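Local coordinates for Exo-beta-1,4-mannosidase (Rhizomucor miehei, PDB 4LYP), which catalyses the removal of beta-D-mannose units from the non-reducing ends of beta-mannosides, as a fungal TIM-barrel enzyme of glycoside hydrolase family 5, at residues A[110-115]-A[407-412]; A[152-157]-A[413-418]; A[261-266]-A[284-289]; A[265-270]-A[278-283]. All coordinates share one frame; numbering follows the deposited sequence.

Interaction 1 (A[110-115]-A[407-412]); sequences YRMRPS and MVWLGD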
loop_
_atom_site.group_PDB
_atom_site.type_symbol
_atom_site.label_atom_id
_atom_site.label_comp_id
_atom_site.label_asym_id
_atom_site.label_seq_id
_atom_site.Cartn_x
_atom_site.Cartn_y
_atom_site.Cartn_z
ATOM N N TYR A 110 15.228 8.394 6.707
ATOM C CA TYR A 110 14.059 8.351 5.830
ATOM C C TYR A 110 13.429 6.969 5.730
ATOM O O TYR A 110 12.623 6.750 4.794
ATOM C CB TYR A 110 14.340 8.909 4.415
ATOM C CG TYR A 110 15.120 10.202 4.421
ATOM C CD1 TYR A 110 14.691 11.319 5.139
ATOM C CD2 TYR A 110 16.348 10.240 3.792
ATOM C CE1 TYR A 110 15.476 12.483 5.203
ATOM C CE2 TYR A 110 17.157 11.392 3.804
ATOM C CZ TYR A 110 16.740 12.466 4.523
ATOM O OH TYR A 110 17.516 13.600 4.605
ATOM N N ARG A 111 13.697 6.019 6.637
ATOM C CA ARG A 111 13.161 4.689 6.474
ATOM C C ARG A 111 12.735 4.063 7.794
ATOM O O ARG A 111 13.172 4.405 8.918
ATOM C CB ARG A 111 14.108 3.702 5.747
ATOM C CG ARG A 111 15.434 3.409 6.512
ATOM C CD ARG A 111 16.270 2.369 5.815
ATOM N NE ARG A 111 16.802 2.876 4.577
ATOM C CZ ARG A 111 17.720 2.215 3.831
ATOM N NH1 ARG A 111 18.260 2.811 2.801
ATOM N NH2 ARG A 111 17.993 0.952 4.154
ATOM N N MET A 112 11.893 3.036 7.683
ATOM C CA MET A 112 11.415 2.267 8.809
ATOM C C MET A 112 12.560 1.670 9.576
ATOM O O MET A 112 13.479 1.080 9.001
ATOM C CB MET A 112 10.586 1.114 8.253
ATOM C CG MET A 112 9.285 1.608 7.545
ATOM S SD MET A 112 8.641 0.487 6.244
ATOM C CE MET A 112 8.081 -0.945 7.162
ATOM N N ARG A 113 12.501 1.774 10.894
ATOM C CA ARG A 113 13.536 1.250 11.764
ATOM C C ARG A 113 12.856 0.629 12.999
ATOM O O ARG A 113 11.940 1.241 13.562
ATOM C CB ARG A 113 14.499 2.386 12.234
ATOM C CG ARG A 113 15.746 1.867 12.943
ATOM C CD ARG A 113 16.595 2.964 13.533
ATOM N NE ARG A 113 17.162 3.833 12.524
ATOM C CZ ARG A 113 17.071 5.149 12.367
ATOM N NH1 ARG A 113 16.309 5.847 13.186
ATOM N NH2 ARG A 113 17.792 5.767 11.392
ATOM N N PRO A 114 13.319 -0.517 13.489
ATOM C CA PRO A 114 14.348 -1.340 12.850
ATOM C C PRO A 114 13.781 -2.035 11.578
ATOM O O PRO A 114 12.556 -2.315 11.506
ATOM C CB PRO A 114 14.708 -2.377 13.958
ATOM C CG PRO A 114 13.414 -2.505 14.761
ATOM C CD PRO A 114 12.736 -1.165 14.689
ATOM N N SER A 115 14.667 -2.303 10.633
ATOM C CA SER A 115 14.304 -2.981 9.412
ATOM C C SER A 115 14.009 -4.488 9.662
ATOM O O SER A 115 14.563 -5.125 10.569
ATOM C CB SER A 115 15.415 -2.838 8.394
ATOM O OG SER A 115 16.661 -3.380 8.843
ATOM N N MET A 407 11.099 6.519 15.524
ATOM C CA MET A 407 9.868 6.428 14.699
ATOM C C MET A 407 8.710 7.133 15.383
ATOM O O MET A 407 8.426 6.862 16.561
ATOM C CB MET A 407 9.513 4.950 14.514
ATOM C CG MET A 407 10.585 4.169 13.805
ATOM S SD MET A 407 10.713 4.489 12.032
ATOM C CE MET A 407 12.102 5.621 11.916
ATOM N N VAL A 408 8.016 7.963 14.624
ATOM C CA VAL A 408 6.674 8.462 15.001
ATOM C C VAL A 408 5.738 7.681 14.113
ATOM O O VAL A 408 5.467 8.041 12.963
ATOM C CB VAL A 408 6.527 9.992 14.801
ATOM C CG1 VAL A 408 5.099 10.434 15.194
ATOM C CG2 VAL A 408 7.542 10.740 15.641
ATOM N N TRP A 409 5.261 6.531 14.630
ATOM C CA TRP A 409 4.467 5.621 13.781
ATOM C C TRP A 409 3.113 6.232 13.581
ATOM O O TRP A 409 2.438 6.674 14.525
ATOM C CB TRP A 409 4.320 4.244 14.430
ATOM C CG TRP A 409 5.619 3.452 14.428
ATOM C CD1 TRP A 409 6.280 2.957 15.511
ATOM C CD2 TRP A 409 6.359 2.999 13.262
ATOM N NE1 TRP A 409 7.381 2.222 15.137
ATOM C CE2 TRP A 409 7.477 2.257 13.735
ATOM C CE3 TRP A 409 6.216 3.171 11.879
ATOM C CZ2 TRP A 409 8.423 1.690 12.875
ATOM C CZ3 TRP A 409 7.152 2.600 11.053
ATOM C CH2 TRP A 409 8.225 1.862 11.530
ATOM N N LEU A 410 2.663 6.226 12.329
ATOM C CA LEU A 410 1.309 6.672 11.910
ATOM C C LEU A 410 1.253 6.339 10.413
ATOM O O LEU A 410 2.049 5.532 9.928
ATOM C CB LEU A 410 0.994 8.132 12.301
ATOM C CG LEU A 410 2.119 9.125 12.262
ATOM C CD1 LEU A 410 2.716 9.333 10.857
ATOM C CD2 LEU A 410 1.621 10.427 12.854
ATOM N N GLY A 411 0.309 6.930 9.662
ATOM C CA GLY A 411 0.111 6.497 8.276
ATOM C C GLY A 411 1.120 7.086 7.269
ATOM O O GLY A 411 1.071 6.667 6.104
ATOM N N ASP A 412 1.939 8.040 7.688
ATOM C CA ASP A 412 2.905 8.694 6.823
ATOM C C ASP A 412 4.273 8.085 7.014
ATOM O O ASP A 412 4.808 8.141 8.142
ATOM C CB ASP A 412 2.935 10.197 7.118
ATOM C CG ASP A 412 1.518 10.745 7.029
ATOM O OD1 ASP A 412 0.983 10.857 5.920
ATOM O OD2 ASP A 412 0.920 11.036 8.108
HETATM O O HOH W 1 10.139 1.051 15.802
#
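Arg113 and Met407 mark the closest approach of two irregular loops, with their CA atoms 7.0 Å apart, so side chains and one water do the joining. No backbone-to-backbone hydrogen bond crosses the gap, and the loop of 110-115 kinks just beyond Arg113, where the peptide bond before Pro114 is cis. Met407 reaches over with its whole thioether. A turn about its CB-CG bond (chi2 -74°) sets SD in front of Arg113 N, 3.4 Å away, as acceptor of a weak N-H bond at 145°. The terminal methyl CE goes further, to 3.4 Å from Arg111 O, while CG lies 3.2 Å from Arg113 O. Both loops follow strands of the TIM barrel, 95-99 and 386-394, each paired with strand 53-61 that runs between them, and the contact therefore ties together loops at the C-terminal end of the barrel. Trp409 contributes the rim of its indole: CH2 stands 4.1 Å from Met112 CB, which comes at the ring's edge near its plane. Farther along the same edge, water 1 lies in the ring plane and takes the hydrogen of Trp409 NE1 at 3.1 Å. The same water probably donates to Arg113 O, 2.9 Å away. The polar bonds of the Arg113 guanidinium go outside the two loops, NH1 to Tyr405 O and NE to Asp106 O.

Interaction 2 (A[152-157]-A[413-418]); sequences FWQWSG and PPHEPH. With GAI (guanidine), chain C.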
loop_
_atom_site.group_PDB
_atom_site.type_symbol
_atom_site.label_atom_id
_atom_site.label_comp_id
_atom_site.label_asym_id
_atom_site.label_seq_id
_atom_site.Cartn_x
_atom_site.Cartn_y
_atom_site.Cartn_z
ATOM N N PHE A 152 9.749 0.564 -4.566
ATOM C CA PHE A 152 10.659 1.380 -5.360
ATOM C C PHE A 152 11.303 2.424 -4.446
ATOM O O PHE A 152 12.492 2.767 -4.666
ATOM C CB PHE A 152 9.918 2.018 -6.523
ATOM C CG PHE A 152 10.869 2.730 -7.439
ATOM C CD1 PHE A 152 11.554 2.009 -8.427
ATOM C CD2 PHE A 152 11.176 4.099 -7.265
ATOM C CE1 PHE A 152 12.484 2.620 -9.235
ATOM C CE2 PHE A 152 12.128 4.722 -8.098
ATOM C CZ PHE A 152 12.776 3.953 -9.084
ATOM N N TRP A 153 10.510 3.022 -3.563
ATOM C CA TRP A 153 10.920 4.192 -2.826
ATOM C C TRP A 153 11.731 3.861 -1.598
ATOM O O TRP A 153 11.912 2.698 -1.163
ATOM C CB TRP A 153 9.698 5.070 -2.499
ATOM C CG TRP A 153 8.983 5.462 -3.739
ATOM C CD1 TRP A 153 7.745 5.018 -4.147
ATOM C CD2 TRP A 153 9.446 6.321 -4.798
ATOM N NE1 TRP A 153 7.430 5.528 -5.403
ATOM C CE2 TRP A 153 8.460 6.339 -5.810
ATOM C CE3 TRP A 153 10.649 7.062 -4.993
ATOM C CZ2 TRP A 153 8.618 7.057 -6.993
ATOM C CZ3 TRP A 153 10.802 7.742 -6.194
ATOM C CH2 TRP A 153 9.801 7.756 -7.189
ATOM N N GLN A 154 12.219 4.940 -0.957
ATOM C CA GLN A 154 13.296 4.830 0.048
ATOM C C GLN A 154 12.825 4.597 1.450
ATOM O O GLN A 154 13.646 4.332 2.345
ATOM C CB GLN A 154 14.167 6.102 0.003
ATOM C CG GLN A 154 13.526 7.412 0.515
ATOM C CD GLN A 154 12.675 8.164 -0.512
ATOM O OE1 GLN A 154 12.054 7.596 -1.427
ATOM N NE2 GLN A 154 12.628 9.501 -0.339
ATOM N N TRP A 155 11.513 4.651 1.716
ATOM C CA TRP A 155 10.999 4.645 3.110
ATOM C C TRP A 155 10.985 3.319 3.753
ATOM O O TRP A 155 10.774 3.200 4.961
ATOM C CB TRP A 155 9.682 5.367 3.166
ATOM C CG TRP A 155 8.586 4.878 2.254
ATOM C CD1 TRP A 155 8.207 5.422 1.026
ATOM C CD2 TRP A 155 7.635 3.783 2.557
ATOM N NE1 TRP A 155 7.117 4.745 0.551
ATOM C CE2 TRP A 155 6.716 3.763 1.452
ATOM C CE3 TRP A 155 7.479 2.862 3.577
ATOM C CZ2 TRP A 155 5.658 2.864 1.378
ATOM C CZ3 TRP A 155 6.424 1.997 3.513
ATOM C CH2 TRP A 155 5.504 1.983 2.412
ATOM N N SER A 156 11.284 2.252 2.980
ATOM C CA SER A 156 11.514 0.931 3.528
ATOM C C SER A 156 12.888 0.413 3.058
ATOM O O SER A 156 13.115 -0.806 3.002
ATOM C CB SER A 156 10.386 -0.031 3.147
ATOM O OG SER A 156 10.305 -0.119 1.731
ATOM N N GLY A 157 13.799 1.325 2.671
ATOM C CA GLY A 157 15.054 0.916 2.026
ATOM C C GLY A 157 14.780 0.741 0.530
ATOM O O GLY A 157 15.051 1.657 -0.258
ATOM N N PRO A 413 4.908 7.512 5.997
ATOM C CA PRO A 413 6.261 6.949 6.199
ATOM C C PRO A 413 7.287 8.048 6.448
ATOM O O PRO A 413 7.035 9.227 6.222
ATOM C CB PRO A 413 6.512 6.171 4.865
ATOM C CG PRO A 413 5.165 6.008 4.207
ATOM C CD PRO A 413 4.392 7.247 4.633
ATOM N N PRO A 414 8.474 7.626 6.901
ATOM C CA PRO A 414 9.431 8.607 7.477
ATOM C C PRO A 414 10.226 9.379 6.409
ATOM O O PRO A 414 11.131 10.118 6.778
ATOM C CB PRO A 414 10.323 7.773 8.332
ATOM C CG PRO A 414 10.258 6.375 7.750
ATOM C CD PRO A 414 8.811 6.222 7.294
ATOM N N HIS A 415 9.888 9.230 5.140
ATOM C CA HIS A 415 10.419 10.096 4.098
ATOM C C HIS A 415 9.496 11.324 3.871
ATOM O O HIS A 415 9.844 12.174 3.026
ATOM C CB HIS A 415 10.647 9.368 2.790
ATOM C CG HIS A 415 9.366 9.013 2.101
ATOM N ND1 HIS A 415 8.278 8.512 2.797
ATOM C CD2 HIS A 415 9.007 9.134 0.774
ATOM C CE1 HIS A 415 7.290 8.330 1.921
ATOM N NE2 HIS A 415 7.708 8.689 0.702
ATOM N N GLU A 416 8.381 11.405 4.603
ATOM C CA GLU A 416 7.401 12.464 4.448
ATOM C C GLU A 416 7.099 13.058 5.776
ATOM O O GLU A 416 7.282 12.437 6.823
ATOM C CB GLU A 416 6.092 11.815 3.896
ATOM C CG GLU A 416 6.223 11.555 2.398
ATOM C CD GLU A 416 5.136 10.697 1.802
ATOM O OE1 GLU A 416 4.285 10.121 2.510
ATOM O OE2 GLU A 416 5.086 10.655 0.546
ATOM N N PRO A 417 6.513 14.291 5.803
ATOM C CA PRO A 417 6.169 14.910 7.081
ATOM C C PRO A 417 5.188 14.065 7.847
ATOM O O PRO A 417 4.141 13.607 7.317
ATOM C CB PRO A 417 5.565 16.259 6.653
ATOM C CG PRO A 417 6.181 16.520 5.301
ATOM C CD PRO A 417 6.258 15.142 4.642
ATOM N N HIS A 418 5.388 13.911 9.149
ATOM C CA HIS A 418 4.431 13.215 9.970
ATOM C C HIS A 418 3.112 13.918 9.857
ATOM O O HIS A 418 3.011 15.129 10.040
ATOM C CB HIS A 418 4.847 13.163 11.450
ATOM C CG HIS A 418 6.193 12.615 11.688
ATOM N ND1 HIS A 418 6.777 11.563 11.006
ATOM C CD2 HIS A 418 7.110 12.994 12.672
ATOM C CE1 HIS A 418 7.999 11.318 11.534
ATOM N NE2 HIS A 418 8.198 12.214 12.528
HETATM C C GAI C . 4.417 8.475 -4.058
HETATM N N1 GAI C . 3.307 7.740 -4.110
HETATM N N2 GAI C . 5.326 8.195 -5.008
HETATM N N3 GAI C . 4.659 9.333 -3.132
#
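Trp155 lays one face of its indole against Pro413, and with His415 this makes the tight half of the contact. Pro413 CG sits 3.8 Å from the centroid of the six-membered ring, only 16° off its normal, a textbook CH-pi approach. The His415 imidazole makes an offset stack with the five-membered ring, centroids 4.3 Å apart and planes at 28°, its own face over Trp155 CD1. Trp155 holds CG between its backbone N and carbonyl carbon (chi1 56°), which turns the indole broadside to the other loop. Gln154 brings NE2 to the edge of the imidazole, 3.7 Å from His415 CB, its amide crossing the ring at about a right angle; NE2 itself is bonded to Tyr181 OH. Pro413 to Glu416 form a type I beta turn, closed by Glu416 N to Pro413 O at 3.0 Å, in one of the long loops at the C-terminal mouth of the TIM barrel. Beyond His415 the packing gives way. Glu416, Pro417 and His418 make no contact with 152-157, and Pro417 is exposed to solvent. Glu416 and Trp153 instead line a pocket that holds a guanidine: N2 of the ligand is 3.4 Å from Trp153 NE1, whereas its N3 stays 3.9 Å from Glu416 OE2. That OE2 is hydrogen-bonded to a TRS molecule, probably from the crystallisation liquor. Glu238 hydrogen-bonds both Trp153 NE1 and the guanidine.

Interaction 3 (A[261-266]-A[284-289]); sequences HLVSAG and NIDYTT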
loop_
_atom_site.group_PDB
_atom_site.type_symbol
_atom_site.label_atom_id
_atom_site.label_comp_id
_atom_site.label_asym_id
_atom_site.label_seq_id
_atom_site.Cartn_x
_atom_site.Cartn_y
_atom_site.Cartn_z
ATOM N N HIS A 261 -2.478 -18.102 -4.415
ATOM C CA HIS A 261 -2.726 -16.663 -4.186
ATOM C C HIS A 261 -2.715 -15.846 -5.453
ATOM O O HIS A 261 -1.963 -16.119 -6.403
ATOM C CB HIS A 261 -1.629 -16.164 -3.242
ATOM C CG HIS A 261 -1.868 -16.501 -1.805
ATOM N ND1 HIS A 261 -0.847 -16.889 -0.968
ATOM C CD2 HIS A 261 -3.007 -16.392 -1.043
ATOM C CE1 HIS A 261 -1.346 -17.042 0.249
ATOM N NE2 HIS A 261 -2.672 -16.723 0.242
ATOM N N LEU A 262 -3.466 -14.784 -5.403
ATOM C CA LEU A 262 -3.405 -13.717 -6.408
ATOM C C LEU A 262 -2.067 -12.967 -6.369
ATOM O O LEU A 262 -1.419 -12.902 -5.312
ATOM C CB LEU A 262 -4.552 -12.745 -6.189
ATOM C CG LEU A 262 -5.945 -13.351 -6.245
ATOM C CD1 LEU A 262 -7.009 -12.264 -5.959
ATOM C CD2 LEU A 262 -6.201 -14.045 -7.602
ATOM N N VAL A 263 -1.725 -12.374 -7.507
ATOM C CA VAL A 263 -0.519 -11.574 -7.662
ATOM C C VAL A 263 -0.885 -10.238 -8.231
ATOM O O VAL A 263 -1.656 -10.126 -9.222
ATOM C CB VAL A 263 0.532 -12.308 -8.527
ATOM C CG1 VAL A 263 1.807 -11.469 -8.675
ATOM C CG2 VAL A 263 0.849 -13.663 -7.929
ATOM N N SER A 264 -0.278 -9.198 -7.668
ATOM C CA SER A 264 -0.443 -7.826 -8.093
ATOM C C SER A 264 0.878 -7.124 -8.385
ATOM O O SER A 264 1.911 -7.519 -7.854
ATOM C CB SER A 264 -1.129 -7.074 -6.848
ATOM O OG SER A 264 -1.200 -5.698 -7.056
ATOM N N ALA A 265 0.849 -6.095 -9.260
ATOM C CA ALA A 265 2.027 -5.379 -9.671
ATOM C C ALA A 265 2.376 -4.181 -8.814
ATOM O O ALA A 265 3.503 -3.696 -8.893
ATOM C CB ALA A 265 1.859 -4.923 -11.105
ATOM N N GLY A 266 1.433 -3.588 -8.067
ATOM C CA GLY A 266 1.672 -2.369 -7.261
ATOM C C GLY A 266 1.788 -1.087 -8.020
ATOM O O GLY A 266 2.370 -0.119 -7.469
ATOM N N ASN A 284 0.367 -13.862 -14.984
ATOM C CA ASN A 284 0.462 -14.001 -13.530
ATOM C C ASN A 284 0.315 -12.664 -12.828
ATOM O O ASN A 284 0.713 -12.544 -11.664
ATOM C CB ASN A 284 1.726 -14.741 -13.130
ATOM C CG ASN A 284 1.666 -16.137 -13.639
ATOM O OD1 ASN A 284 0.671 -16.808 -13.415
ATOM N ND2 ASN A 284 2.716 -16.590 -14.366
ATOM N N ILE A 285 -0.282 -11.671 -13.491
ATOM C CA ILE A 285 -0.812 -10.493 -12.811
ATOM C C ILE A 285 -2.311 -10.625 -12.832
ATOM O O ILE A 285 -2.937 -10.502 -13.890
ATOM C CB ILE A 285 -0.303 -9.174 -13.442
ATOM C CG1 ILE A 285 1.220 -9.032 -13.320
ATOM C CG2 ILE A 285 -1.058 -7.971 -12.822
ATOM C CD1 ILE A 285 1.760 -8.799 -11.922
ATOM N N ASP A 286 -2.932 -10.902 -11.685
ATOM C CA ASP A 286 -4.338 -11.253 -11.676
ATOM C C ASP A 286 -5.279 -10.100 -11.681
ATOM O O ASP A 286 -6.423 -10.208 -12.117
ATOM C CB ASP A 286 -4.613 -12.129 -10.420
ATOM C CG ASP A 286 -3.945 -13.462 -10.523
ATOM O OD1 ASP A 286 -4.326 -14.256 -11.420
ATOM O OD2 ASP A 286 -3.034 -13.737 -9.704
ATOM N N TYR A 287 -4.847 -8.943 -11.145
ATOM C CA TYR A 287 -5.699 -7.792 -11.085
ATOM C C TYR A 287 -4.873 -6.544 -11.224
ATOM O O TYR A 287 -3.632 -6.653 -11.231
ATOM C CB TYR A 287 -6.636 -7.727 -9.843
ATOM C CG TYR A 287 -5.872 -7.517 -8.551
ATOM C CD1 TYR A 287 -5.330 -8.578 -7.827
ATOM C CD2 TYR A 287 -5.767 -6.221 -8.007
ATOM C CE1 TYR A 287 -4.699 -8.387 -6.571
ATOM C CE2 TYR A 287 -5.155 -5.989 -6.769
ATOM C CZ TYR A 287 -4.626 -7.070 -6.084
ATOM O OH TYR A 287 -4.006 -6.889 -4.850
ATOM N N THR A 288 -5.540 -5.400 -11.373
ATOM C CA THR A 288 -4.849 -4.117 -11.654
ATOM C C THR A 288 -5.037 -3.149 -10.502
ATOM O O THR A 288 -6.011 -3.281 -9.741
ATOM C CB THR A 288 -5.280 -3.542 -12.999
ATOM O OG1 THR A 288 -6.615 -2.999 -12.893
ATOM C CG2 THR A 288 -5.287 -4.631 -14.098
ATOM N N THR A 289 -4.155 -2.176 -10.397
ATOM C CA THR A 289 -4.226 -1.179 -9.347
ATOM C C THR A 289 -3.992 0.173 -9.938
ATOM O O THR A 289 -3.409 0.325 -10.996
ATOM C CB THR A 289 -3.269 -1.406 -8.198
ATOM O OG1 THR A 289 -1.903 -1.270 -8.629
ATOM C CG2 THR A 289 -3.459 -2.729 -7.533
HETATM O O HOH W 2 -1.890 -5.361 -9.663
#
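Asp286 turns its CG away from its own carbonyl carbon (chi1 -68°), which carries the carboxylate across to Val263. Tyr287, with CG tucked between N and C (chi1 68°), brings its phenol end to Ser264, OH lying 3.5 Å from Ser264 CB and bonding to Ser232. Val263 is gripped twice by Asp286: its N donates to the anti lone pair of OD2 at 2.9 Å, and its O receives Asp286 N, also at 2.9 Å, in the carbonyl plane. Farther along, water 2 accepts the hydrogen of Ala265 N, donates to Tyr287 O at 2.7 Å and bonds Ser264 OG, which is also hydrogen-bonded to Gln234 NE2. Ile285 CD1 fills in against Val263 CG1 and Ala265 CB. Strands 262-264 and 288-292 are thus neighbours in the barrel, the two ends of a beta-alpha-beta unit through helix 273-280. One direct backbone bond is supplemented here by a carboxylate and a water, and the salt bridge of OD2 to Lys255 probably stabilises the carboxylate's charge.

Interaction 4 (A[265-270]-A[278-283]); sequences AGLESK and RAHDHK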
loop_
_atom_site.group_PDB
_atom_site.type_symbol
_atom_site.label_atom_id
_atom_site.label_comp_id
_atom_site.label_asym_id
_atom_site.label_seq_id
_atom_site.Cartn_x
_atom_site.Cartn_y
_atom_site.Cartn_z
ATOM N N ALA A 265 0.849 -6.095 -9.260
ATOM C CA ALA A 265 2.027 -5.379 -9.671
ATOM C C ALA A 265 2.376 -4.181 -8.814
ATOM O O ALA A 265 3.503 -3.696 -8.893
ATOM C CB ALA A 265 1.859 -4.923 -11.105
ATOM N N GLY A 266 1.433 -3.588 -8.067
ATOM C CA GLY A 266 1.672 -2.369 -7.261
ATOM C C GLY A 266 1.788 -1.087 -8.020
ATOM O O GLY A 266 2.370 -0.119 -7.469
ATOM N N LEU A 267 1.274 -1.019 -9.257
ATOM C CA LEU A 267 1.472 0.153 -10.063
ATOM C C LEU A 267 0.592 1.333 -9.666
ATOM O O LEU A 267 -0.566 1.170 -9.253
ATOM C CB LEU A 267 1.146 -0.171 -11.528
ATOM C CG LEU A 267 1.838 0.671 -12.565
ATOM C CD1 LEU A 267 3.327 0.280 -12.714
ATOM C CD2 LEU A 267 1.101 0.668 -13.912
ATOM N N GLU A 268 1.144 2.532 -9.915
ATOM C CA GLU A 268 0.332 3.787 -9.765
ATOM C C GLU A 268 -0.732 3.925 -10.837
ATOM O O GLU A 268 -1.782 4.520 -10.627
ATOM C CB GLU A 268 1.221 4.998 -9.844
ATOM C CG GLU A 268 2.232 5.186 -8.687
ATOM C CD GLU A 268 3.414 6.027 -9.148
ATOM O OE1 GLU A 268 3.558 7.184 -8.781
ATOM O OE2 GLU A 268 4.237 5.481 -9.962
ATOM N N SER A 269 -0.397 3.492 -12.086
ATOM C CA SER A 269 -1.210 3.795 -13.250
ATOM C C SER A 269 -1.340 5.306 -13.443
ATOM O O SER A 269 -2.422 5.821 -13.749
ATOM C CB SER A 269 -2.555 3.098 -13.204
ATOM O OG SER A 269 -2.373 1.698 -13.147
ATOM N N LYS A 270 -0.240 6.039 -13.303
ATOM C CA LYS A 270 -0.247 7.481 -13.378
ATOM C C LYS A 270 0.042 8.003 -14.748
ATOM O O LYS A 270 -0.018 9.211 -14.956
ATOM C CB LYS A 270 0.651 8.095 -12.387
ATOM C CG LYS A 270 2.060 8.023 -12.565
ATOM C CD LYS A 270 2.849 9.007 -11.558
ATOM C CE LYS A 270 3.033 10.518 -11.631
ATOM N NZ LYS A 270 4.279 10.922 -10.833
ATOM N N ARG A 278 1.964 -2.577 -19.769
ATOM C CA ARG A 278 3.324 -3.092 -19.538
ATOM C C ARG A 278 3.399 -3.795 -18.146
ATOM O O ARG A 278 4.075 -4.805 -17.989
ATOM C CB ARG A 278 4.302 -1.926 -19.566
ATOM C CG ARG A 278 5.696 -2.219 -19.143
ATOM C CD ARG A 278 6.696 -1.132 -19.505
ATOM N NE ARG A 278 6.317 0.144 -18.865
ATOM C CZ ARG A 278 6.704 1.351 -19.257
ATOM N NH1 ARG A 278 7.578 1.484 -20.280
ATOM N NH2 ARG A 278 6.219 2.473 -18.626
ATOM N N ALA A 279 2.667 -3.249 -17.165
ATOM C CA ALA A 279 2.660 -3.835 -15.837
ATOM C C ALA A 279 1.642 -4.979 -15.703
ATOM O O ALA A 279 1.852 -5.927 -14.986
ATOM C CB ALA A 279 2.288 -2.764 -14.779
ATOM N N HIS A 280 0.464 -4.811 -16.372
ATOM C CA HIS A 280 -0.695 -5.664 -16.035
ATOM C C HIS A 280 -1.005 -6.759 -17.055
ATOM O O HIS A 280 -1.717 -7.695 -16.683
ATOM C CB HIS A 280 -1.933 -4.798 -15.858
ATOM C CG HIS A 280 -1.812 -3.832 -14.718
ATOM N ND1 HIS A 280 -1.907 -2.490 -14.853
ATOM C CD2 HIS A 280 -1.721 -4.065 -13.359
ATOM C CE1 HIS A 280 -1.778 -1.901 -13.630
ATOM N NE2 HIS A 280 -1.704 -2.839 -12.728
ATOM N N ASP A 281 -0.536 -6.639 -18.312
ATOM C CA ASP A 281 -0.922 -7.626 -19.320
ATOM C C ASP A 281 0.032 -8.821 -19.258
ATOM O O ASP A 281 0.879 -9.022 -20.132
ATOM C CB ASP A 281 -0.946 -6.968 -20.709
ATOM C CG ASP A 281 -1.507 -7.880 -21.786
ATOM O OD1 ASP A 281 -2.110 -8.882 -21.455
ATOM O OD2 ASP A 281 -1.327 -7.539 -22.953
ATOM N N HIS A 282 -0.120 -9.615 -18.219
ATOM C CA HIS A 282 0.695 -10.781 -17.958
ATOM C C HIS A 282 -0.173 -11.850 -17.368
ATOM O O HIS A 282 -1.061 -11.518 -16.537
ATOM C CB HIS A 282 1.860 -10.488 -16.981
ATOM C CG HIS A 282 2.795 -9.418 -17.512
ATOM N ND1 HIS A 282 3.717 -9.656 -18.460
ATOM C CD2 HIS A 282 2.830 -8.081 -17.267
ATOM C CE1 HIS A 282 4.315 -8.520 -18.811
ATOM N NE2 HIS A 282 3.756 -7.520 -18.068
ATOM N N LYS A 283 0.096 -13.114 -17.675
ATOM C CA LYS A 283 -0.729 -14.180 -17.171
ATOM C C LYS A 283 -0.772 -14.161 -15.619
ATOM O O LYS A 283 -1.797 -14.549 -14.998
ATOM C CB LYS A 283 -0.155 -15.554 -17.642
ATOM C CG LYS A 283 -0.932 -16.777 -17.116
ATOM C CD LYS A 283 -0.468 -18.019 -17.804
ATOM C CE LYS A 283 -1.387 -19.233 -17.543
ATOM N NZ LYS A 283 -2.850 -18.955 -17.473
HETATM O O HOH W 3 -0.782 -3.008 -10.203
#
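Ala265 starts the contact by setting its methyl against the end of helix 273-280, CB being 4.3 Å from Ala279 CB. Gly266 follows at positive phi and bends the chain, its backbone bonded to Glu238. Leu267 then does most of the packing. With CG anti to its backbone N (chi1 -154°), its isobutyl end spreads over Ala279, CD2 coming within 3.7 Å of Ala279 CB, while its CB passes near His280 CE1 and NE2. The backbone of Leu267 is polar business: N gives its hydrogen to water 3 at 3.0 Å, and that water lies in the imidazole plane, 2.7 Å from His280 NE2. Ser269 closes the walk, its OG also meeting the His280 ring at the edge, 3.7 Å from CE1; the hydroxyl itself bonds to Thr289 O on the following strand. All this falls within the beta-alpha-beta crossover that leads from strand 262-264 through the helix to strand 288-292. The helix ends at His280 and Asp281 makes an inverse gamma turn, after which the ring of His282 folds back: NE2 donates almost straight, at 167°, to Arg278 O over 2.7 Å, from 41° above the carbonyl plane. No direct hydrogen bond crosses the contact, which rests on apolar packing of Ala265 and Leu267 on Ala279 and His280, with water 3 as a polar link between its segments; the buried Ala279 O has no partner in the model.

Overall arrangement
Interactions 1 and 2 are one continuous patch, their centres 8 Å apart, sewn together by a probable hydrogen bond from Met112 N to Trp155 O, 2.9 Å, with Pro414 packed on Arg111. Interactions 3 and 4 form a second patch, again 8 Å between centres; they share Ala265 and Gly266, and Thr289 bonds Leu267 and Ser269. Along the chain both are nested inside the loops closed by interactions 1 and 2. One of the two guanidines in the model lies beside interaction 2, lined in part by its Trp153 and Glu416; the side chains of Leu267, Met112 and Tyr287 stay about 11, 13 and 10 Å from a bound guanidine. Interactions 2 and 4 approach to about 5 Å at their nearest atoms.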